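Long-range contacts in conserved domain protein (Porphyromonas gingivalis, PDB 3PNN), which probably acts as a glycosyltransferase that handles activated sugar substrates on a Rossmann-like alpha/beta/alpha fold: residues 116-122 against 216-222; 161-166 against 277-281; 168-173 against 212-216. The contacts are given in a common frame with arbitrary orientation. Numbering follows the deposited sequence.

Contact 1 (116-122 against 216-222); sequences EPFAVIN and NMWGFTP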
loop_
_atom_site.group_PDB
_atom_site.type_symbol
_atom_site.label_atom_id
_atom_site.label_comp_id
_atom_site.label_asym_id
_atom_site.label_seq_id
_atom_site.Cartn_x
_atom_site.Cartn_y
_atom_site.Cartn_z
ATOM N N GLU A 116 -5.028 -9.061 -14.503
ATOM C CA GLU A 116 -6.172 -8.190 -14.684
ATOM C C GLU A 116 -5.862 -6.917 -13.905
ATOM O O GLU A 116 -4.867 -6.882 -13.174
ATOM C CB GLU A 116 -7.435 -8.862 -14.146
ATOM C CG GLU A 116 -7.340 -9.330 -12.681
ATOM C CD GLU A 116 -6.587 -10.648 -12.513
ATOM O OE1 GLU A 116 -6.699 -11.520 -13.401
ATOM O OE2 GLU A 116 -5.879 -10.822 -11.495
ATOM N N PRO A 117 -6.684 -5.868 -14.065
ATOM C CA PRO A 117 -6.458 -4.657 -13.256
ATOM C C PRO A 117 -6.461 -5.004 -11.762
ATOM O O PRO A 117 -7.231 -5.861 -11.306
ATOM C CB PRO A 117 -7.658 -3.766 -13.611
ATOM C CG PRO A 117 -8.023 -4.190 -15.024
ATOM C CD PRO A 117 -7.761 -5.688 -15.055
ATOM N N PHE A 118 -5.594 -4.349 -11.002
ATOM C CA PHE A 118 -5.426 -4.710 -9.603
ATOM C C PHE A 118 -5.125 -3.505 -8.721
ATOM O O PHE A 118 -4.525 -2.517 -9.175
ATOM C CB PHE A 118 -4.320 -5.795 -9.445
ATOM C CG PHE A 118 -2.925 -5.337 -9.830
ATOM C CD1 PHE A 118 -1.991 -5.001 -8.848
ATOM C CD2 PHE A 118 -2.530 -5.312 -11.166
ATOM C CE1 PHE A 118 -0.694 -4.611 -9.212
ATOM C CE2 PHE A 118 -1.247 -4.926 -11.532
ATOM C CZ PHE A 118 -0.331 -4.573 -10.558
ATOM N N ALA A 119 -5.567 -3.595 -7.466
ATOM C CA ALA A 119 -5.204 -2.632 -6.427
ATOM C C ALA A 119 -4.005 -3.128 -5.648
ATOM O O ALA A 119 -3.833 -4.327 -5.479
ATOM C CB ALA A 119 -6.375 -2.424 -5.465
ATOM N N VAL A 120 -3.178 -2.196 -5.180
ATOM C CA VAL A 120 -2.118 -2.501 -4.232
ATOM C C VAL A 120 -2.416 -1.715 -2.968
ATOM O O VAL A 120 -2.701 -0.506 -3.036
ATOM C CB VAL A 120 -0.753 -2.086 -4.776
ATOM C CG1 VAL A 120 0.337 -2.277 -3.688
ATOM C CG2 VAL A 120 -0.425 -2.888 -6.053
ATOM N N ILE A 121 -2.409 -2.397 -1.826
ATOM C CA ILE A 121 -2.607 -1.728 -0.542
ATOM C C ILE A 121 -1.684 -2.291 0.527
ATOM O O ILE A 121 -1.159 -3.405 0.385
ATOM C CB ILE A 121 -4.074 -1.872 -0.004
ATOM C CG1 ILE A 121 -4.405 -3.332 0.339
ATOM C CG2 ILE A 121 -5.085 -1.284 -0.988
ATOM C CD1 ILE A 121 -5.661 -3.495 1.244
ATOM N N ASN A 122 -1.489 -1.520 1.597
ATOM C CA ASN A 122 -0.727 -2.000 2.746
ATOM C C ASN A 122 -1.580 -2.950 3.573
ATOM O O ASN A 122 -2.820 -2.921 3.495
ATOM C CB ASN A 122 -0.276 -0.841 3.638
ATOM C CG ASN A 122 0.791 0.024 2.997
ATOM O OD1 ASN A 122 1.560 -0.430 2.138
ATOM N ND2 ASN A 122 0.859 1.283 3.428
ATOM N N ASN A 216 -0.307 4.692 -0.154
ATOM C CA ASN A 216 0.037 3.423 -0.805
ATOM C C ASN A 216 -1.187 2.592 -1.203
ATOM O O ASN A 216 -1.159 1.364 -1.124
ATOM C CB ASN A 216 0.987 2.589 0.061
ATOM C CG ASN A 216 2.248 2.166 -0.687
ATOM O OD1 ASN A 216 2.676 2.825 -1.642
ATOM N ND2 ASN A 216 2.867 1.068 -0.234
HETATM N N MSE A 217 -2.260 3.264 -1.618
HETATM C CA MSE A 217 -3.401 2.585 -2.235
HETATM C C MSE A 217 -3.409 2.932 -3.722
HETATM O O MSE A 217 -3.779 4.045 -4.097
HETATM C CB MSE A 217 -4.720 3.022 -1.573
HETATM C CG MSE A 217 -5.987 2.413 -2.201
HETATM SE SE MSE A 217 -7.581 2.783 -1.071
HETATM C CE MSE A 217 -8.212 0.960 -0.834
ATOM N N TRP A 218 -2.997 1.984 -4.568
ATOM C CA TRP A 218 -2.814 2.244 -6.003
ATOM C C TRP A 218 -3.708 1.335 -6.821
ATOM O O TRP A 218 -4.126 0.277 -6.340
ATOM C CB TRP A 218 -1.383 1.894 -6.395
ATOM C CG TRP A 218 -0.342 2.644 -5.665
ATOM C CD1 TRP A 218 0.329 2.258 -4.539
ATOM C CD2 TRP A 218 0.177 3.920 -6.032
ATOM N NE1 TRP A 218 1.238 3.230 -4.182
ATOM C CE2 TRP A 218 1.156 4.263 -5.081
ATOM C CE3 TRP A 218 -0.101 4.814 -7.075
ATOM C CZ2 TRP A 218 1.865 5.468 -5.138
ATOM C CZ3 TRP A 218 0.616 6.011 -7.141
ATOM C CH2 TRP A 218 1.579 6.325 -6.171
ATOM N N GLY A 219 -3.959 1.718 -8.069
ATOM C CA GLY A 219 -4.619 0.849 -9.037
ATOM C C GLY A 219 -3.767 0.752 -10.297
ATOM O O GLY A 219 -3.422 1.778 -10.888
ATOM N N PHE A 220 -3.428 -0.470 -10.704
ATOM C CA PHE A 220 -2.536 -0.690 -11.852
ATOM C C PHE A 220 -3.135 -1.686 -12.839
ATOM O O PHE A 220 -4.125 -2.365 -12.538
ATOM C CB PHE A 220 -1.174 -1.239 -11.395
ATOM C CG PHE A 220 -0.367 -0.299 -10.508
ATOM C CD1 PHE A 220 0.047 0.946 -10.968
ATOM C CD2 PHE A 220 0.010 -0.695 -9.228
ATOM C CE1 PHE A 220 0.802 1.791 -10.158
ATOM C CE2 PHE A 220 0.765 0.141 -8.413
ATOM C CZ PHE A 220 1.171 1.386 -8.887
ATOM N N THR A 221 -2.519 -1.776 -14.015
ATOM C CA THR A 221 -2.782 -2.859 -14.952
ATOM C C THR A 221 -1.485 -3.648 -15.075
ATOM O O THR A 221 -0.434 -3.164 -14.676
ATOM C CB THR A 221 -3.236 -2.328 -16.336
ATOM O OG1 THR A 221 -2.364 -1.272 -16.760
ATOM C CG2 THR A 221 -4.660 -1.764 -16.247
ATOM N N PRO A 222 -1.544 -4.868 -15.630
ATOM C CA PRO A 222 -0.348 -5.731 -15.539
ATOM C C PRO A 222 0.900 -5.219 -16.271
ATOM O O PRO A 222 2.011 -5.681 -15.959
ATOM C CB PRO A 222 -0.835 -7.075 -16.107
ATOM C CG PRO A 222 -2.343 -7.068 -15.788
ATOM C CD PRO A 222 -2.749 -5.617 -16.027
#

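Contact 2 (161-166 against 277-281); sequences SESGGV and TYSDD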
loop_
_atom_site.group_PDB
_atom_site.type_symbol
_atom_site.label_atom_id
_atom_site.label_comp_id
_atom_site.label_asym_id
_atom_site.label_seq_id
_atom_site.Cartn_x
_atom_site.Cartn_y
_atom_site.Cartn_z
ATOM N N SER A 161 0.011 12.463 13.233
ATOM C CA SER A 161 -0.014 11.922 14.589
ATOM C C SER A 161 0.385 12.978 15.612
ATOM O O SER A 161 1.327 13.742 15.395
ATOM C CB SER A 161 0.922 10.718 14.718
ATOM O OG SER A 161 1.084 10.368 16.095
ATOM N N GLU A 162 -0.326 13.017 16.732
ATOM C CA GLU A 162 0.050 13.918 17.818
ATOM C C GLU A 162 1.314 13.456 18.551
ATOM O O GLU A 162 1.835 14.174 19.401
ATOM C CB GLU A 162 -1.096 14.071 18.818
ATOM C CG GLU A 162 -2.310 14.794 18.258
ATOM C CD GLU A 162 -3.307 15.180 19.336
ATOM O OE1 GLU A 162 -2.895 15.816 20.330
ATOM O OE2 GLU A 162 -4.504 14.853 19.181
ATOM N N SER A 163 1.809 12.266 18.216
ATOM C CA SER A 163 2.938 11.677 18.947
ATOM C C SER A 163 4.302 11.892 18.286
ATOM O O SER A 163 5.347 11.636 18.892
ATOM C CB SER A 163 2.698 10.182 19.179
ATOM O OG SER A 163 1.616 9.990 20.080
ATOM N N GLY A 164 4.300 12.353 17.043
ATOM C CA GLY A 164 5.543 12.561 16.323
ATOM C C GLY A 164 5.316 12.720 14.833
ATOM O O GLY A 164 4.176 12.744 14.368
ATOM N N GLY A 165 6.405 12.813 14.079
ATOM C CA GLY A 165 6.307 13.016 12.648
ATOM C C GLY A 165 5.884 11.777 11.897
ATOM O O GLY A 165 6.094 10.652 12.361
ATOM N N VAL A 166 5.281 11.979 10.730
ATOM C CA VAL A 166 4.933 10.870 9.861
ATOM C C VAL A 166 5.595 11.024 8.500
ATOM O O VAL A 166 6.019 12.111 8.125
ATOM C CB VAL A 166 3.407 10.726 9.686
ATOM C CG1 VAL A 166 2.748 10.454 11.039
ATOM C CG2 VAL A 166 2.815 11.975 9.041
ATOM N N THR A 277 0.722 4.720 13.916
ATOM C CA THR A 277 2.103 5.105 13.621
ATOM C C THR A 277 2.963 4.965 14.869
ATOM O O THR A 277 4.050 4.394 14.831
ATOM C CB THR A 277 2.202 6.551 13.083
ATOM O OG1 THR A 277 1.239 6.740 12.046
ATOM C CG2 THR A 277 3.592 6.820 12.527
ATOM N N TYR A 278 2.465 5.501 15.976
ATOM C CA TYR A 278 3.129 5.402 17.264
ATOM C C TYR A 278 2.191 4.651 18.192
ATOM O O TYR A 278 0.971 4.725 18.028
ATOM C CB TYR A 278 3.406 6.794 17.837
ATOM C CG TYR A 278 4.370 7.615 17.011
ATOM C CD1 TYR A 278 5.744 7.522 17.217
ATOM C CD2 TYR A 278 3.909 8.480 16.017
ATOM C CE1 TYR A 278 6.637 8.270 16.464
ATOM C CE2 TYR A 278 4.793 9.234 15.259
ATOM C CZ TYR A 278 6.154 9.124 15.486
ATOM O OH TYR A 278 7.036 9.866 14.735
ATOM N N SER A 279 2.745 3.937 19.165
ATOM C CA SER A 279 1.922 3.112 20.057
ATOM C C SER A 279 0.805 3.930 20.708
ATOM O O SER A 279 -0.320 3.449 20.864
ATOM C CB SER A 279 2.792 2.396 21.115
ATOM O OG SER A 279 3.485 3.329 21.931
ATOM N N ASP A 280 1.111 5.170 21.074
ATOM C CA ASP A 280 0.121 6.076 21.653
ATOM C C ASP A 280 -1.074 6.362 20.734
ATOM O O ASP A 280 -2.127 6.796 21.207
ATOM C CB ASP A 280 0.779 7.402 22.062
ATOM C CG ASP A 280 1.389 7.352 23.459
ATOM O OD1 ASP A 280 0.987 6.477 24.258
ATOM O OD2 ASP A 280 2.262 8.199 23.761
ATOM N N ASP A 281 -0.909 6.132 19.430
ATOM C CA ASP A 281 -2.001 6.317 18.462
ATOM C C ASP A 281 -3.056 5.211 18.568
ATOM O O ASP A 281 -4.180 5.364 18.096
ATOM C CB ASP A 281 -1.480 6.300 17.018
ATOM C CG ASP A 281 -0.554 7.457 16.704
ATOM O OD1 ASP A 281 -0.614 8.477 17.412
ATOM O OD2 ASP A 281 0.235 7.336 15.740
#

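Contact 3 (168-173 against 212-216); sequences RGVCQV and PVSMN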
loop_
_atom_site.group_PDB
_atom_site.type_symbol
_atom_site.label_atom_id
_atom_site.label_comp_id
_atom_site.label_asym_id
_atom_site.label_seq_id
_atom_site.Cartn_x
_atom_site.Cartn_y
_atom_site.Cartn_z
ATOM N N ARG A 168 5.043 10.577 4.439
ATOM C CA ARG A 168 3.935 10.560 3.485
ATOM C C ARG A 168 4.432 10.788 2.060
ATOM O O ARG A 168 5.359 11.563 1.842
ATOM C CB ARG A 168 2.921 11.655 3.845
ATOM C CG ARG A 168 2.303 11.519 5.221
ATOM C CD ARG A 168 1.288 10.386 5.233
ATOM N NE ARG A 168 0.719 10.134 6.557
ATOM C CZ ARG A 168 1.007 9.064 7.302
ATOM N NH1 ARG A 168 1.876 8.154 6.862
ATOM N NH2 ARG A 168 0.424 8.897 8.488
ATOM N N GLY A 169 3.820 10.112 1.095
ATOM C CA GLY A 169 4.066 10.428 -0.302
ATOM C C GLY A 169 3.356 11.724 -0.656
ATOM O O GLY A 169 2.139 11.735 -0.861
ATOM N N VAL A 170 4.105 12.820 -0.728
ATOM C CA VAL A 170 3.505 14.122 -1.013
ATOM C C VAL A 170 3.298 14.289 -2.516
ATOM O O VAL A 170 4.238 14.155 -3.303
ATOM C CB VAL A 170 4.355 15.279 -0.446
ATOM C CG1 VAL A 170 3.767 16.613 -0.869
ATOM C CG2 VAL A 170 4.414 15.186 1.077
ATOM N N CYS A 171 2.060 14.572 -2.909
ATOM C CA CYS A 171 1.683 14.535 -4.315
ATOM C C CYS A 171 1.474 15.914 -4.922
ATOM O O CYS A 171 0.904 16.790 -4.288
ATOM C CB CYS A 171 0.369 13.772 -4.463
ATOM S SG CYS A 171 0.539 12.048 -4.067
ATOM N N GLN A 172 1.921 16.080 -6.162
ATOM C CA GLN A 172 1.547 17.242 -6.961
ATOM C C GLN A 172 0.472 16.772 -7.918
ATOM O O GLN A 172 0.667 15.782 -8.622
ATOM C CB GLN A 172 2.747 17.765 -7.746
ATOM C CG GLN A 172 3.964 18.012 -6.864
ATOM C CD GLN A 172 3.647 18.969 -5.734
ATOM O OE1 GLN A 172 3.008 20.000 -5.950
ATOM N NE2 GLN A 172 4.079 18.629 -4.518
ATOM N N VAL A 173 -0.660 17.473 -7.942
ATOM C CA VAL A 173 -1.802 17.048 -8.751
ATOM C C VAL A 173 -2.334 18.223 -9.570
ATOM O O VAL A 173 -2.553 19.315 -9.039
ATOM C CB VAL A 173 -2.925 16.472 -7.871
ATOM C CG1 VAL A 173 -4.051 15.900 -8.729
ATOM C CG2 VAL A 173 -2.375 15.386 -6.943
ATOM N N PRO A 212 -2.835 16.806 -1.089
ATOM C CA PRO A 212 -3.033 15.373 -1.336
ATOM C C PRO A 212 -1.794 14.551 -0.972
ATOM O O PRO A 212 -0.659 14.996 -1.224
ATOM C CB PRO A 212 -3.263 15.295 -2.849
ATOM C CG PRO A 212 -3.197 16.715 -3.366
ATOM C CD PRO A 212 -2.609 17.572 -2.325
ATOM N N VAL A 213 -2.009 13.371 -0.393
ATOM C CA VAL A 213 -0.910 12.434 -0.133
ATOM C C VAL A 213 -1.291 11.038 -0.569
ATOM O O VAL A 213 -2.479 10.686 -0.612
ATOM C CB VAL A 213 -0.481 12.395 1.361
ATOM C CG1 VAL A 213 0.210 13.701 1.747
ATOM C CG2 VAL A 213 -1.675 12.114 2.266
ATOM N N SER A 214 -0.274 10.251 -0.906
ATOM C CA SER A 214 -0.445 8.825 -1.130
ATOM C C SER A 214 -0.394 8.095 0.210
ATOM O O SER A 214 0.410 8.445 1.079
ATOM C CB SER A 214 0.669 8.295 -2.044
ATOM O OG SER A 214 0.686 6.874 -2.041
HETATM N N MSE A 215 -1.253 7.091 0.383
HETATM C CA MSE A 215 -1.166 6.182 1.536
HETATM C C MSE A 215 -0.912 4.763 1.026
HETATM O O MSE A 215 -1.239 3.766 1.692
HETATM C CB MSE A 215 -2.439 6.232 2.406
HETATM C CG MSE A 215 -2.735 7.631 2.971
HETATM SE SE MSE A 215 -1.259 8.335 4.055
HETATM C CE MSE A 215 -1.350 7.092 5.530
ATOM N N ASN A 216 -0.307 4.692 -0.154
ATOM C CA ASN A 216 0.037 3.423 -0.805
ATOM C C ASN A 216 -1.187 2.592 -1.203
ATOM O O ASN A 216 -1.159 1.364 -1.124
ATOM C CB ASN A 216 0.987 2.589 0.061
ATOM C CG ASN A 216 2.248 2.166 -0.687
ATOM O OD1 ASN A 216 2.676 2.825 -1.642
ATOM N ND2 ASN A 216 2.867 1.068 -0.234
HETATM O O HOH W 1 2.464 7.628 2.603
HETATM O O HOH W 2 0.609 17.483 -1.697
#

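Contact 1 (116-122 against 216-222)
Two antiparallel neighbours in the buried middle of the central sheet make this contact: strand 118-122 runs alongside strand 217-220, their axes 4.5 Å apart at closest and 160° between directions. Four backbone hydrogen bonds zip them together. F118 N to F220 O (2.9 Å) and F220 N to F118 O (2.8 Å) form one hydrogen-bonded pair; V120 N to W218 O and W218 N to V120 O, both 2.9 Å, form the next. Between them A119 and G219 form a non-hydrogen-bonded pair, with CA atoms 4.4 Å apart, the usual spacing for such a pair. On its other edge strand 118-122 pairs with the parallel strand 7-11, so this is where the parallel Rossmann-like part of the sheet gives way to antiparallel strands. F118, V120, W218 and F220 share one face. F220 CB sits over the F118 ring, a CH-pi contact 3.9 Å from its centroid, and V120 CG2 meets F220 CD2 at the ring edge (3.9 Å); helix 249-259 packs on V120, W218 and F220. A119, whose small methyl packs on L135, and the selenomethionine M217 instead meet helix 129-140, and the flexible M217 also brings its CE to I121 CG2 (3.9 Å). At the end near the corner of the chain, N216 adopts a left-handed backbone conformation that asparagine tolerates well. Its amide works both ways: ND2 donates to N122 OD1 (3.1 Å), while OD1 accepts from W218 NE1 (2.9 Å). N122 ND2 in turn binds D125.

Contact 2 (161-166 against 277-281)
Two side-chain hydrogen bonds tie these loops together. Y278 OH donates to the backbone oxygen G165 O at 2.7 Å, and S161 OG donates to D281 OD1 at 2.9 Å. The same serine oxygen accepts from S163 N (2.9 Å), closing an ST turn, so a small hydroxyl both shapes its own loop and reaches across. D281 is equally versatile: its OD2 takes Y278 N at 2.9 Å and, weakly, T277 N at 3.2 Å, while the backbone bond from D281 N to Y278 O (2.7 Å) tightens the turn. Tyrosine suits its position because the long ring spans the gap and still carries a donor at its tip. One ring face is overlaid by S163 C, and S163 CB touches Y278 CB at 3.7 Å. G164 has an extended backbone of the kind open to glycine, and a CB there would clash with Y278 OH. Further out, S163 OG approaches D280 CB (3.4 Å), and V166 CG1 meets the methyl T277 CG2 at 4.0 Å. Segment 161-166 completes the loop from strand 148-155 to strand 166-173, whose first residue, V166, is bonded through its backbone to I188 of strand 179-191; segment 277-281 follows strand 263-268 and leads directly into helix 282-294.

Contact 3 (168-173 against 212-216)
R168 opens the segment with its aliphatic part against the partner strand: CB lies 4.0 Å from V213 CG1, and CD touches SE of the selenomethionine M215 at 3.5 Å. M215 CE lies over one face of the guanidinium. The polar end looks elsewhere, NH2 bonding to T159 O while the charge makes a cation-pi contact with W273; a long, flexible arginine can serve both ends. G169 follows, paired with S214. Its O accepts from S214 N (2.8 Å) and receives a CA-H...O contact from V213 CA (3.2 Å), whereas the other half of the pair is opened by a water that accepts from G169 N (3.2 Å) and donates to S214 O (2.7 Å). A side chain at G169 would crowd S214 CB. Such an antiparallel ladder, with strand directions 136° apart, is strongly twisted and stays short; it belongs to the mixed sheet, where strand 166-173 also pairs with strand 179-191 and strand 212-215 with strand 148-155. V170, opposite V213 in a non-hydrogen-bonded pair, puts its CA 4.3 Å from V213 CG1. C171 N then donates to P212 O at 3.2 Å. Proline has no N-H to return to C171 O, and a second water donates to both C171 O (2.7 Å) and P212 O (2.8 Å). The compact C171 SG fits in the interior, 4.3 Å from S214 CB and beside M151, L179 and V182. Q172 points away, and its backbone pairs with T180 and G181. V173 ends the walk with CG2 against P212 CG at 3.9 Å.

Overall arrangement
Contacts 1 and 3 are buried ladders of one mixed sheet, and contact 2 is a surface meeting of loops, its centre about 19 Å from that of the chain. N216 belongs to both ladders: the chain turns there, passing from strand 212-215 in contact 3 to strand 217-220 in contact 1. Contact 1, nearest the chain centre, combines direct backbone bonds with aromatic and aliphatic packing; contact 3 is more twisted and takes waters into its ladder; contact 2 relies on side-chain hydroxyls and a carboxylate. Contacts 2 and 3 touch where T277 approaches R168, and segments 161-166 and 168-173 lie on nearly continuous chain. Contacts 1 and 2 do not touch.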